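Long-range contacts in hyaluronidase (Thermobaculum terrenum, PDB 5DIY), which probably removes O-linked N-acetylglucosamine from proteins by hydrolysis, as a thermophilic bacterial member of glycoside hydrolase family 84: residues L88-E93 with E128-S133; D119-D124 with C164-C169; G238-R243 with Y270-Y275; N326-V331 with D439-F444. All blocks are in the same frame, centred on the assembly; numbering follows the deposited sequence.

Contact 1. Residues L88-E93 with E128-S133; sequences LVYSSE and EEDRNS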
# COMPACT_ATOMS: atom_id res chain seq x y z
N LEU C 88 0.23 -23.41 -16.01
CA LEU C 88 0.39 -24.77 -15.46
C LEU C 88 -0.69 -25.71 -15.98
O LEU C 88 -1.87 -25.38 -15.98
CB LEU C 88 0.33 -24.76 -13.93
CG LEU C 88 0.29 -26.09 -13.16
CD1 LEU C 88 1.52 -26.92 -13.47
CD2 LEU C 88 0.17 -25.85 -11.67
N VAL C 89 -0.25 -26.89 -16.43
CA VAL C 89 -1.15 -28.02 -16.66
C VAL C 89 -1.16 -28.82 -15.36
O VAL C 89 -0.23 -29.57 -15.07
CB VAL C 89 -0.69 -28.90 -17.86
CG1 VAL C 89 -1.78 -29.89 -18.23
CG2 VAL C 89 -0.33 -28.02 -19.05
N TYR C 90 -2.22 -28.64 -14.57
CA TYR C 90 -2.33 -29.23 -13.23
C TYR C 90 -2.18 -30.76 -13.22
O TYR C 90 -1.51 -31.30 -12.35
CB TYR C 90 -3.65 -28.83 -12.57
CG TYR C 90 -3.74 -27.37 -12.19
CD1 TYR C 90 -3.15 -26.90 -11.01
CD2 TYR C 90 -4.40 -26.45 -13.00
CE1 TYR C 90 -3.22 -25.57 -10.66
CE2 TYR C 90 -4.48 -25.11 -12.65
CZ TYR C 90 -3.88 -24.67 -11.48
OH TYR C 90 -3.96 -23.35 -11.13
N SER C 91 -2.80 -31.43 -14.19
CA SER C 91 -2.79 -32.90 -14.27
C SER C 91 -1.51 -33.51 -14.84
O SER C 91 -1.33 -34.73 -14.76
CB SER C 91 -3.99 -33.40 -15.10
OG SER C 91 -3.95 -32.88 -16.42
N SER C 92 -0.63 -32.69 -15.42
CA SER C 92 0.58 -33.18 -16.09
C SER C 92 1.66 -33.55 -15.09
O SER C 92 2.15 -32.70 -14.35
CB SER C 92 1.14 -32.12 -17.04
OG SER C 92 2.44 -32.48 -17.50
N GLU C 93 2.06 -34.82 -15.13
CA GLU C 93 3.18 -35.32 -14.31
C GLU C 93 4.48 -34.57 -14.62
O GLU C 93 5.24 -34.27 -13.71
CB GLU C 93 3.36 -36.84 -14.51
CG GLU C 93 2.23 -37.67 -13.91
CD GLU C 93 2.36 -39.17 -14.17
OE1 GLU C 93 2.69 -39.57 -15.31
OE2 GLU C 93 2.10 -39.96 -13.23
N GLU C 128 -7.44 -28.36 -21.75
CA GLU C 128 -8.44 -29.42 -21.95
C GLU C 128 -8.17 -30.66 -21.09
O GLU C 128 -9.09 -31.22 -20.49
CB GLU C 128 -8.50 -29.81 -23.44
CG GLU C 128 -9.59 -30.80 -23.81
N GLU C 129 -6.91 -31.09 -21.05
CA GLU C 129 -6.48 -32.23 -20.22
C GLU C 129 -6.81 -32.08 -18.72
O GLU C 129 -7.05 -33.08 -18.04
CB GLU C 129 -4.99 -32.57 -20.44
CG GLU C 129 -4.00 -31.40 -20.35
CD GLU C 129 -3.71 -30.73 -21.70
OE1 GLU C 129 -4.64 -30.13 -22.28
OE2 GLU C 129 -2.55 -30.79 -22.16
N ASP C 130 -6.82 -30.84 -18.23
CA ASP C 130 -7.24 -30.55 -16.85
C ASP C 130 -8.76 -30.55 -16.69
O ASP C 130 -9.26 -30.98 -15.65
CB ASP C 130 -6.68 -29.20 -16.38
CG ASP C 130 -5.18 -29.23 -16.16
OD1 ASP C 130 -4.60 -30.32 -15.98
OD2 ASP C 130 -4.57 -28.14 -16.16
N ARG C 131 -9.48 -30.08 -17.70
CA ARG C 131 -10.95 -30.20 -17.74
C ARG C 131 -11.43 -31.66 -17.79
O ARG C 131 -12.51 -31.97 -17.29
CB ARG C 131 -11.57 -29.39 -18.90
CG ARG C 131 -12.31 -28.15 -18.44
CD ARG C 131 -12.74 -27.26 -19.60
NE ARG C 131 -11.65 -26.36 -20.00
CZ ARG C 131 -10.93 -26.42 -21.13
NH1 ARG C 131 -11.16 -27.34 -22.08
NH2 ARG C 131 -9.97 -25.52 -21.33
N ASN C 132 -10.64 -32.54 -18.40
CA ASN C 132 -10.90 -33.99 -18.40
C ASN C 132 -10.57 -34.65 -17.06
O ASN C 132 -11.19 -35.66 -16.70
CB ASN C 132 -10.13 -34.69 -19.52
CG ASN C 132 -10.52 -34.20 -20.91
OD1 ASN C 132 -11.57 -33.59 -21.10
ND2 ASN C 132 -9.65 -34.45 -21.89
N SER C 133 -9.60 -34.10 -16.33
CA SER C 133 -9.15 -34.65 -15.05
C SER C 133 -9.88 -34.09 -13.81
O SER C 133 -9.93 -34.78 -12.79
CB SER C 133 -7.65 -34.42 -14.88
OG SER C 133 -6.95 -34.89 -16.02
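Ser91 and Asp130 bring the two backbones together, with their CA atoms 5.7 Å apart, where a type I beta turn from Val89 to Ser92 meets the short helix 128-133. The Asp130 carboxylate grips the turn with both oxygens. Its OD2 accepts from Tyr90 N at 2.9 Å, a bent bond with an N-H...O angle of 141°. Its OD1 accepts from Ser91 N at 2.8 Å, straighter at 161°. Both donors come in on the syn side of the carboxylate, somewhat out of its plane. A third bond reaches OD1 from Ser91 OG at 2.7 Å, nearly along the C-O axis. OG gets there because it stands between the backbone N and the carbonyl carbon (chi1 60°). Three bonds thus hold a buried acid group and should fix its rotation. In the TIM barrel, the turn belongs to the loop that follows strand 77-82, and Ser92 ends it as N-cap of helix 93-108, its OG bonded to Glu95 N. The helix 128-133 belongs to the connection after strand 113-117, so Asp130 ties two successive barrel loops together. Van der Waals contacts surround these bonds. Val89 CG1 makes an apolar contact with Glu129 CG at 3.4 Å, the side chains crossing at about a right angle. The edge of the Tyr90 ring comes up to Asp130, with CD2 3.6 Å from OD2. Ser133 OG sits 3.4 Å from Ser91 CB while it donates to Glu129 O in its own helix. The Tyr90 ring also packs on Leu137, Ala140 and Phe144 of helix 137-153.

Contact 2. Residues D119-D124 with C164-C169; sequences DNVPFD and CPTFYC. Unlike the reference sequence in segment 119-124: Asn120 (reference Asp). With NAG (2-acetamido-2-deoxy-beta-D-glucopyranose), chain E.
Asp119, whose CB lies 3.5 Å from Tyr168 CE2, has its OD2 gripped by two groups. The bound NAG donates N2 to OD2 at 3.0 Å, nearly straight at 166°, and Lys43 NZ makes a salt bridge to the same oxygen. The bond to the sugar fits family 84, where an aspartate here is thought to orient the N-acetyl group for substrate-assisted catalysis. Tyr168 CG stands between its backbone N and carbonyl carbon (chi1 56°), and the ring beyond it lies beside the same group. The acetamido methyl, NAG C8, sits over the centre of the tyrosine ring, 3.8 Å above its plane, and Cys164 SG touches that methyl at 3.7 Å. Tyr168 OH donates to OD1 of Asn120 at 2.8 Å. Asn120 is an engineered residue at the predicted proton-donor position. Its ND2 is bonded to Tyr14 OH and lies near C1 and C2 of the sugar. One water joins the backbones, accepting from Asn120 N and donating to Thr166 O. Away from the sugar the contact turns apolar. Phe123 and Phe167 form an offset stack, with centroids 4.6 Å apart and planes at 29°. Thr166 CG2 approaches the edge of the Phe123 ring, and Val121 CG2 packs on Thr166 OG1 at 3.6 Å. Thr166 OG1 itself bonds to Phe118 O and Gln141 NE2. Both segments are loops at the C-terminal ends of barrel strands 113-117 and 160-164, and Pro165 packs on Tyr176 and Leu180 of helix 175-183 and on Val190 of strand 189-192.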
# COMPACT_ATOMS: atom_id res chain seq x y z
N ASP C 119 -2.87 -16.57 -7.23
CA ASP C 119 -3.55 -15.28 -7.34
C ASP C 119 -3.43 -14.70 -8.74
O ASP C 119 -2.42 -14.90 -9.41
CB ASP C 119 -3.01 -14.28 -6.32
CG ASP C 119 -1.50 -14.05 -6.45
OD1 ASP C 119 -0.74 -15.03 -6.36
OD2 ASP C 119 -1.10 -12.89 -6.63
N ASN C 120 -4.46 -13.98 -9.18
CA ASN C 120 -4.48 -13.29 -10.47
C ASN C 120 -4.17 -14.22 -11.64
O ASN C 120 -3.21 -14.02 -12.40
CB ASN C 120 -3.52 -12.09 -10.44
CG ASN C 120 -3.82 -11.13 -9.30
OD1 ASN C 120 -4.90 -11.16 -8.70
ND2 ASN C 120 -2.86 -10.27 -8.98
N VAL C 121 -5.00 -15.25 -11.75
CA VAL C 121 -5.02 -16.18 -12.88
C VAL C 121 -6.49 -16.32 -13.28
O VAL C 121 -7.37 -15.88 -12.53
CB VAL C 121 -4.40 -17.56 -12.52
CG1 VAL C 121 -2.97 -17.38 -12.03
CG2 VAL C 121 -5.24 -18.32 -11.49
N PRO C 122 -6.77 -16.92 -14.46
CA PRO C 122 -8.17 -17.15 -14.85
C PRO C 122 -8.93 -18.03 -13.85
O PRO C 122 -8.36 -18.97 -13.30
CB PRO C 122 -8.05 -17.84 -16.21
CG PRO C 122 -6.76 -17.36 -16.76
CD PRO C 122 -5.85 -17.26 -15.56
N PHE C 123 -10.22 -17.72 -13.66
CA PHE C 123 -11.05 -18.41 -12.66
C PHE C 123 -11.42 -19.85 -13.04
O PHE C 123 -11.93 -20.59 -12.19
CB PHE C 123 -12.33 -17.62 -12.36
CG PHE C 123 -12.10 -16.22 -11.81
CD1 PHE C 123 -11.07 -15.94 -10.91
CD2 PHE C 123 -12.97 -15.18 -12.17
CE1 PHE C 123 -10.89 -14.65 -10.40
CE2 PHE C 123 -12.79 -13.89 -11.66
CZ PHE C 123 -11.75 -13.63 -10.78
N ASP C 124 -11.17 -20.25 -14.28
CA ASP C 124 -11.49 -21.59 -14.77
C ASP C 124 -10.28 -22.23 -15.44
O ASP C 124 -9.30 -21.54 -15.73
CB ASP C 124 -12.70 -21.55 -15.73
CG ASP C 124 -12.65 -20.37 -16.70
OD1 ASP C 124 -11.54 -19.89 -17.02
OD2 ASP C 124 -13.74 -19.92 -17.12
N CYS C 164 -1.44 -19.53 -2.14
CA CYS C 164 -2.37 -18.42 -2.30
C CYS C 164 -3.48 -18.88 -3.22
O CYS C 164 -3.21 -19.29 -4.35
CB CYS C 164 -1.69 -17.17 -2.87
SG CYS C 164 -2.78 -15.71 -2.84
N PRO C 165 -4.74 -18.85 -2.75
CA PRO C 165 -5.84 -19.25 -3.61
C PRO C 165 -6.12 -18.23 -4.71
O PRO C 165 -5.70 -17.08 -4.63
CB PRO C 165 -7.03 -19.35 -2.66
CG PRO C 165 -6.67 -18.55 -1.45
CD PRO C 165 -5.19 -18.40 -1.41
N THR C 166 -6.82 -18.68 -5.75
CA THR C 166 -7.25 -17.83 -6.86
C THR C 166 -8.35 -16.86 -6.41
O THR C 166 -8.43 -15.75 -6.91
CB THR C 166 -7.69 -18.69 -8.06
OG1 THR C 166 -6.59 -19.54 -8.44
CG2 THR C 166 -8.09 -17.84 -9.24
N PHE C 167 -9.17 -17.30 -5.46
CA PHE C 167 -10.11 -16.43 -4.75
C PHE C 167 -9.55 -16.20 -3.35
O PHE C 167 -9.66 -17.09 -2.49
CB PHE C 167 -11.50 -17.06 -4.73
CG PHE C 167 -12.13 -17.17 -6.10
CD1 PHE C 167 -11.87 -18.27 -6.91
CD2 PHE C 167 -12.95 -16.15 -6.59
CE1 PHE C 167 -12.43 -18.37 -8.18
CE2 PHE C 167 -13.51 -16.24 -7.86
CZ PHE C 167 -13.26 -17.36 -8.66
N TYR C 168 -8.96 -15.03 -3.14
CA TYR C 168 -8.17 -14.72 -1.93
C TYR C 168 -8.72 -13.57 -1.06
O TYR C 168 -8.08 -13.18 -0.08
CB TYR C 168 -6.70 -14.43 -2.30
CG TYR C 168 -6.49 -13.34 -3.33
CD1 TYR C 168 -6.50 -11.99 -2.97
CD2 TYR C 168 -6.25 -13.65 -4.66
CE1 TYR C 168 -6.29 -10.99 -3.92
CE2 TYR C 168 -6.05 -12.67 -5.61
CZ TYR C 168 -6.06 -11.34 -5.24
OH TYR C 168 -5.86 -10.38 -6.21
N CYS C 169 -9.89 -13.04 -1.41
CA CYS C 169 -10.51 -11.96 -0.66
C CYS C 169 -12.02 -11.99 -0.85
O CYS C 169 -12.54 -12.76 -1.66
CB CYS C 169 -9.96 -10.61 -1.12
SG CYS C 169 -10.29 -10.18 -2.85
C1 NAG E . -2.97 -8.36 -5.80
C2 NAG E . -1.70 -9.25 -5.74
C3 NAG E . -0.47 -8.55 -5.16
C4 NAG E . -0.58 -7.04 -5.34
C5 NAG E . -1.79 -6.55 -4.57
C6 NAG E . -2.00 -5.03 -4.69
C7 NAG E . -2.38 -10.63 -3.80
C8 NAG E . -2.56 -12.04 -3.33
N2 NAG E . -1.97 -10.51 -5.07
O3 NAG E . 0.70 -9.05 -5.82
O4 NAG E . 0.58 -6.40 -4.82
O5 NAG E . -2.99 -7.25 -4.89
O6 NAG E . -2.06 -4.61 -6.05
O7 NAG E . -2.59 -9.67 -3.08
O HOH W 1 -7.35 -13.93 -8.72

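Contact 3. Residues G238-R243 with Y270-Y275; sequences GPYDHR and YTFAQY
Tyr240 and Thr271 make the polar link between the loop 238-243 and the helix 262-277. Tyr240 N donates to Thr271 OG1 at 2.9 Å, close to straight at 164°. The hydroxyl stands between its own backbone N and carbonyl carbon (chi1 67°), and it also bonds to Pro268 O one turn back. The loop amide is thus satisfied by a hydroxyl that is itself held by the helix.

Aromatic contacts come next, in a cluster of Tyr240, Phe272 and Tyr275. The edge of Phe272 points at the face of Tyr240, an edge-to-face (T-shaped) pair with centroids 4.8 Å apart and planes at 73°. Phe272 CD1 sits over the centre of the Tyr240 ring, 3.4 Å above its plane. Tyr275 meets the rim of the same ring, where Tyr240 CE2 lies 3.4 Å from Tyr275 CD2. These two rings are set obliquely. Farther along, Tyr275 OH touches Arg243 CB at 3.7 Å.

The polar ends lead out of the cluster. Tyr240 OH bonds to Asp222, which also forms a salt bridge with Arg243, and Tyr275 OH bonds to Asp244 O. Ile254 of strand 251-256 packs against both Tyr240 and Phe272. The contact therefore joins the helix after strand 251-256 to the loop before that strand. Its chemistry is that of a buried aromatic core whose hydroxyls have polar partners, with Asp222 probably stabilised by the nearby arginine.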
# COMPACT_ATOMS: atom_id res chain seq x y z
N GLY C 238 1.25 5.81 6.67
CA GLY C 238 0.44 5.82 7.89
C GLY C 238 0.56 4.53 8.68
O GLY C 238 1.01 3.51 8.15
N PRO C 239 0.14 4.55 9.96
CA PRO C 239 0.30 3.35 10.78
C PRO C 239 -0.58 2.19 10.34
O PRO C 239 -1.66 2.40 9.78
CB PRO C 239 -0.13 3.83 12.18
CG PRO C 239 -1.15 4.87 11.89
CD PRO C 239 -0.65 5.58 10.66
N TYR C 240 -0.09 0.98 10.57
CA TYR C 240 -0.91 -0.23 10.52
C TYR C 240 -2.15 -0.00 11.40
O TYR C 240 -2.03 0.53 12.51
CB TYR C 240 -0.11 -1.42 11.04
CG TYR C 240 -0.67 -2.78 10.70
CD1 TYR C 240 -0.74 -3.21 9.38
CD2 TYR C 240 -1.09 -3.65 11.70
CE1 TYR C 240 -1.24 -4.46 9.06
CE2 TYR C 240 -1.59 -4.91 11.39
CZ TYR C 240 -1.67 -5.31 10.07
OH TYR C 240 -2.15 -6.55 9.80
N ASP C 241 -3.33 -0.36 10.90
CA ASP C 241 -4.57 -0.03 11.61
C ASP C 241 -5.75 -0.89 11.21
O ASP C 241 -5.75 -1.52 10.14
CB ASP C 241 -4.92 1.45 11.37
CG ASP C 241 -5.61 2.11 12.56
OD1 ASP C 241 -6.03 1.41 13.52
OD2 ASP C 241 -5.75 3.34 12.53
N HIS C 242 -6.75 -0.91 12.09
CA HIS C 242 -8.06 -1.53 11.86
C HIS C 242 -7.99 -3.05 11.73
O HIS C 242 -8.83 -3.67 11.07
CB HIS C 242 -8.75 -0.91 10.64
CG HIS C 242 -8.76 0.58 10.67
ND1 HIS C 242 -8.54 1.36 9.55
CD2 HIS C 242 -8.94 1.45 11.70
CE1 HIS C 242 -8.61 2.64 9.89
NE2 HIS C 242 -8.85 2.72 11.19
N ARG C 243 -7.00 -3.64 12.39
CA ARG C 243 -6.88 -5.09 12.50
C ARG C 243 -7.25 -5.42 13.93
O ARG C 243 -6.67 -4.87 14.86
CB ARG C 243 -5.45 -5.56 12.17
CG ARG C 243 -5.22 -5.85 10.70
CD ARG C 243 -5.28 -4.59 9.85
NE ARG C 243 -5.19 -4.84 8.41
CZ ARG C 243 -5.83 -4.14 7.46
NH1 ARG C 243 -6.65 -3.13 7.76
NH2 ARG C 243 -5.67 -4.46 6.18
N TYR C 270 7.29 -0.76 10.93
CA TYR C 270 7.58 -0.62 12.36
C TYR C 270 6.30 -0.75 13.18
O TYR C 270 6.27 -1.49 14.17
CB TYR C 270 8.26 0.73 12.65
CG TYR C 270 8.73 0.90 14.08
CD1 TYR C 270 7.84 1.25 15.10
CD2 TYR C 270 10.07 0.71 14.42
CE1 TYR C 270 8.26 1.40 16.41
CE2 TYR C 270 10.51 0.87 15.74
CZ TYR C 270 9.60 1.21 16.72
OH TYR C 270 10.01 1.38 18.03
N THR C 271 5.24 -0.06 12.77
CA THR C 271 3.97 -0.07 13.50
C THR C 271 3.28 -1.43 13.40
O THR C 271 2.69 -1.91 14.37
CB THR C 271 3.01 1.06 13.04
OG1 THR C 271 2.58 0.86 11.68
CG2 THR C 271 3.69 2.43 13.18
N PHE C 272 3.35 -2.02 12.21
CA PHE C 272 2.90 -3.39 11.96
C PHE C 272 3.56 -4.37 12.93
O PHE C 272 2.86 -5.16 13.56
CB PHE C 272 3.17 -3.72 10.49
CG PHE C 272 3.05 -5.18 10.13
CD1 PHE C 272 1.81 -5.81 10.11
CD2 PHE C 272 4.17 -5.91 9.74
CE1 PHE C 272 1.68 -7.15 9.75
CE2 PHE C 272 4.05 -7.25 9.37
CZ PHE C 272 2.81 -7.87 9.37
N ALA C 273 4.88 -4.28 13.08
CA ALA C 273 5.64 -5.14 14.01
C ALA C 273 5.25 -4.96 15.48
O ALA C 273 5.19 -5.93 16.23
CB ALA C 273 7.14 -4.91 13.83
N GLN C 274 5.01 -3.71 15.89
CA GLN C 274 4.53 -3.45 17.25
C GLN C 274 3.14 -4.03 17.49
O GLN C 274 2.89 -4.58 18.56
CB GLN C 274 4.55 -1.95 17.57
CG GLN C 274 5.96 -1.38 17.72
CD GLN C 274 6.03 -0.20 18.66
OE1 GLN C 274 6.83 -0.17 19.60
NE2 GLN C 274 5.19 0.80 18.41
N TYR C 275 2.25 -3.92 16.50
CA TYR C 275 0.92 -4.55 16.59
C TYR C 275 1.06 -6.06 16.78
O TYR C 275 0.41 -6.62 17.66
CB TYR C 275 0.05 -4.27 15.34
CG TYR C 275 -1.15 -5.20 15.23
CD1 TYR C 275 -2.33 -4.94 15.95
CD2 TYR C 275 -1.09 -6.36 14.45
CE1 TYR C 275 -3.42 -5.80 15.87
CE2 TYR C 275 -2.18 -7.21 14.36
CZ TYR C 275 -3.34 -6.94 15.07
OH TYR C 275 -4.41 -7.80 14.96

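Contact 4. Residues N326-V331 with D439-F444; sequences NLFKKV and DVVRNF
Phe328 has CG anti to its carbonyl carbon (chi1 -67°), and Phe444 has CG anti to its backbone N (chi1 178°). Both residues point at the opposite helix, and these torsions place each CG so that the two rings can overlap as an offset stack. Their centroids are 4.2 Å apart and the planes are nearly parallel. The closest atoms are Phe328 CD1 and Phe444 CG at 3.6 Å. The overlap is uneven. Phe328 CD1 lies over the centre of the Phe444 ring, while Phe444 CG lies over the rim of the Phe328 ring. Phe444 CB adds a CH-pi contact over the face of Phe328, 4.0 Å from its centroid.

The valines close in at the edge of the Phe328 ring. Val440 CG1 lies in its plane, 3.8 Å from Phe328 CD2. Val441 CG2 reaches Phe328 CE2 at 4.0 Å. Val331 CG1 only brushes the Phe444 ring, 4.4 Å from CZ.

All five touching residues are buried, and their contact is wholly apolar. The helix segments run nearly parallel, at 19°, with their axes 10.5 Å apart at closest approach. Leu386 of helix 373-398 packs on both phenylalanines, and Leu347 of helix 340-362 packs on Phe328. Far from the annotated sites, this aromatic pair forms part of the core of a helical bundle that follows the TIM barrel, as in other family 84 enzymes.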
# COMPACT_ATOMS: atom_id res chain seq x y z
N ASN C 326 -11.71 19.58 6.60
CA ASN C 326 -12.37 20.35 7.66
C ASN C 326 -11.90 21.80 7.69
O ASN C 326 -12.71 22.72 7.84
CB ASN C 326 -12.14 19.70 9.03
CG ASN C 326 -12.77 18.31 9.14
OD1 ASN C 326 -13.72 17.98 8.44
ND2 ASN C 326 -12.23 17.50 10.03
N LEU C 327 -10.60 22.01 7.54
CA LEU C 327 -10.03 23.36 7.64
C LEU C 327 -10.58 24.31 6.57
O LEU C 327 -10.94 25.44 6.89
CB LEU C 327 -8.50 23.32 7.58
CG LEU C 327 -7.83 24.69 7.80
CD1 LEU C 327 -6.68 24.60 8.79
CD2 LEU C 327 -7.34 25.29 6.48
N PHE C 328 -10.63 23.85 5.32
CA PHE C 328 -11.08 24.72 4.22
C PHE C 328 -12.59 24.98 4.28
O PHE C 328 -13.04 26.06 3.93
CB PHE C 328 -10.66 24.18 2.85
CG PHE C 328 -9.16 24.21 2.62
CD1 PHE C 328 -8.41 25.36 2.84
CD2 PHE C 328 -8.50 23.08 2.14
CE1 PHE C 328 -7.05 25.38 2.63
CE2 PHE C 328 -7.13 23.09 1.92
CZ PHE C 328 -6.40 24.25 2.16
N LYS C 329 -13.36 23.99 4.71
CA LYS C 329 -14.77 24.19 5.03
C LYS C 329 -14.95 25.26 6.13
O LYS C 329 -15.81 26.14 6.03
CB LYS C 329 -15.42 22.86 5.45
CG LYS C 329 -16.89 22.94 5.84
CD LYS C 329 -17.37 21.62 6.42
CE LYS C 329 -18.61 21.80 7.29
NZ LYS C 329 -19.79 22.27 6.50
N LYS C 330 -14.11 25.20 7.16
CA LYS C 330 -14.14 26.19 8.24
C LYS C 330 -13.79 27.59 7.73
O LYS C 330 -14.49 28.56 8.04
CB LYS C 330 -13.19 25.76 9.37
CG LYS C 330 -13.19 26.67 10.58
CD LYS C 330 -12.06 27.68 10.56
CE LYS C 330 -12.11 28.59 11.78
NZ LYS C 330 -11.21 29.75 11.59
N VAL C 331 -12.72 27.68 6.94
CA VAL C 331 -12.28 28.95 6.33
C VAL C 331 -13.37 29.55 5.44
O VAL C 331 -13.62 30.76 5.51
CB VAL C 331 -10.96 28.78 5.51
CG1 VAL C 331 -10.67 30.02 4.66
CG2 VAL C 331 -9.78 28.49 6.43
N ASP C 439 -7.33 15.72 -3.53
CA ASP C 439 -7.86 16.84 -4.30
C ASP C 439 -8.43 17.95 -3.40
O ASP C 439 -9.18 18.80 -3.86
CB ASP C 439 -8.92 16.32 -5.27
CG ASP C 439 -8.31 15.46 -6.36
OD1 ASP C 439 -7.66 16.01 -7.28
OD2 ASP C 439 -8.45 14.23 -6.29
N VAL C 440 -8.02 17.97 -2.14
CA VAL C 440 -8.60 18.90 -1.17
C VAL C 440 -8.09 20.32 -1.44
O VAL C 440 -8.88 21.26 -1.51
CB VAL C 440 -8.30 18.49 0.29
CG1 VAL C 440 -8.97 19.46 1.26
CG2 VAL C 440 -8.75 17.06 0.56
N VAL C 441 -6.78 20.47 -1.62
CA VAL C 441 -6.21 21.78 -1.93
C VAL C 441 -6.67 22.20 -3.32
O VAL C 441 -7.09 23.34 -3.52
CB VAL C 441 -4.68 21.80 -1.79
CG1 VAL C 441 -4.11 23.16 -2.20
CG2 VAL C 441 -4.27 21.50 -0.36
N ARG C 442 -6.63 21.27 -4.28
CA ARG C 442 -7.16 21.52 -5.63
C ARG C 442 -8.55 22.13 -5.60
O ARG C 442 -8.77 23.21 -6.17
CB ARG C 442 -7.19 20.22 -6.44
CG ARG C 442 -7.52 20.40 -7.91
CD ARG C 442 -7.85 19.07 -8.57
NE ARG C 442 -6.69 18.19 -8.57
CZ ARG C 442 -5.68 18.25 -9.43
NH1 ARG C 442 -5.67 19.13 -10.42
NH2 ARG C 442 -4.66 17.39 -9.31
N ASN C 443 -9.49 21.44 -4.93
CA ASN C 443 -10.89 21.88 -4.90
C ASN C 443 -11.05 23.23 -4.21
O ASN C 443 -11.88 24.03 -4.61
CB ASN C 443 -11.81 20.83 -4.24
CG ASN C 443 -11.86 19.50 -5.00
OD1 ASN C 443 -11.58 19.42 -6.20
ND2 ASN C 443 -12.23 18.44 -4.29
N PHE C 444 -10.25 23.49 -3.17
CA PHE C 444 -10.25 24.79 -2.52
C PHE C 444 -9.81 25.89 -3.48
O PHE C 444 -10.47 26.91 -3.60
CB PHE C 444 -9.36 24.79 -1.26
CG PHE C 444 -9.30 26.13 -0.57
CD1 PHE C 444 -10.43 26.65 0.07
CD2 PHE C 444 -8.11 26.87 -0.54
CE1 PHE C 444 -10.37 27.88 0.72
CE2 PHE C 444 -8.05 28.10 0.10
CZ PHE C 444 -9.19 28.61 0.73

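Overall arrangement
Contacts 1, 2 and 3 all belong to the eight-stranded TIM barrel, while contact 4 lies in the helical region that follows it. Contacts 1 and 2 interlock along the chain, since their segments alternate, and their centres are about 17 Å apart. Together they tie the loops after strands 77-82, 113-117 and 160-164. Contact 2 forms part of the sugar site. Contact 3 comes next in the chain, about 27 Å from contact 2 between centres, and packs a loop and a helix beside strand 251-256. Contact 4 comes last, about 57 Å from contact 1 between centres, on the opposite side of the chain's centre. The protein is thus an elongated molecule with a barrel that carries the sugar site and a separate helical bundle.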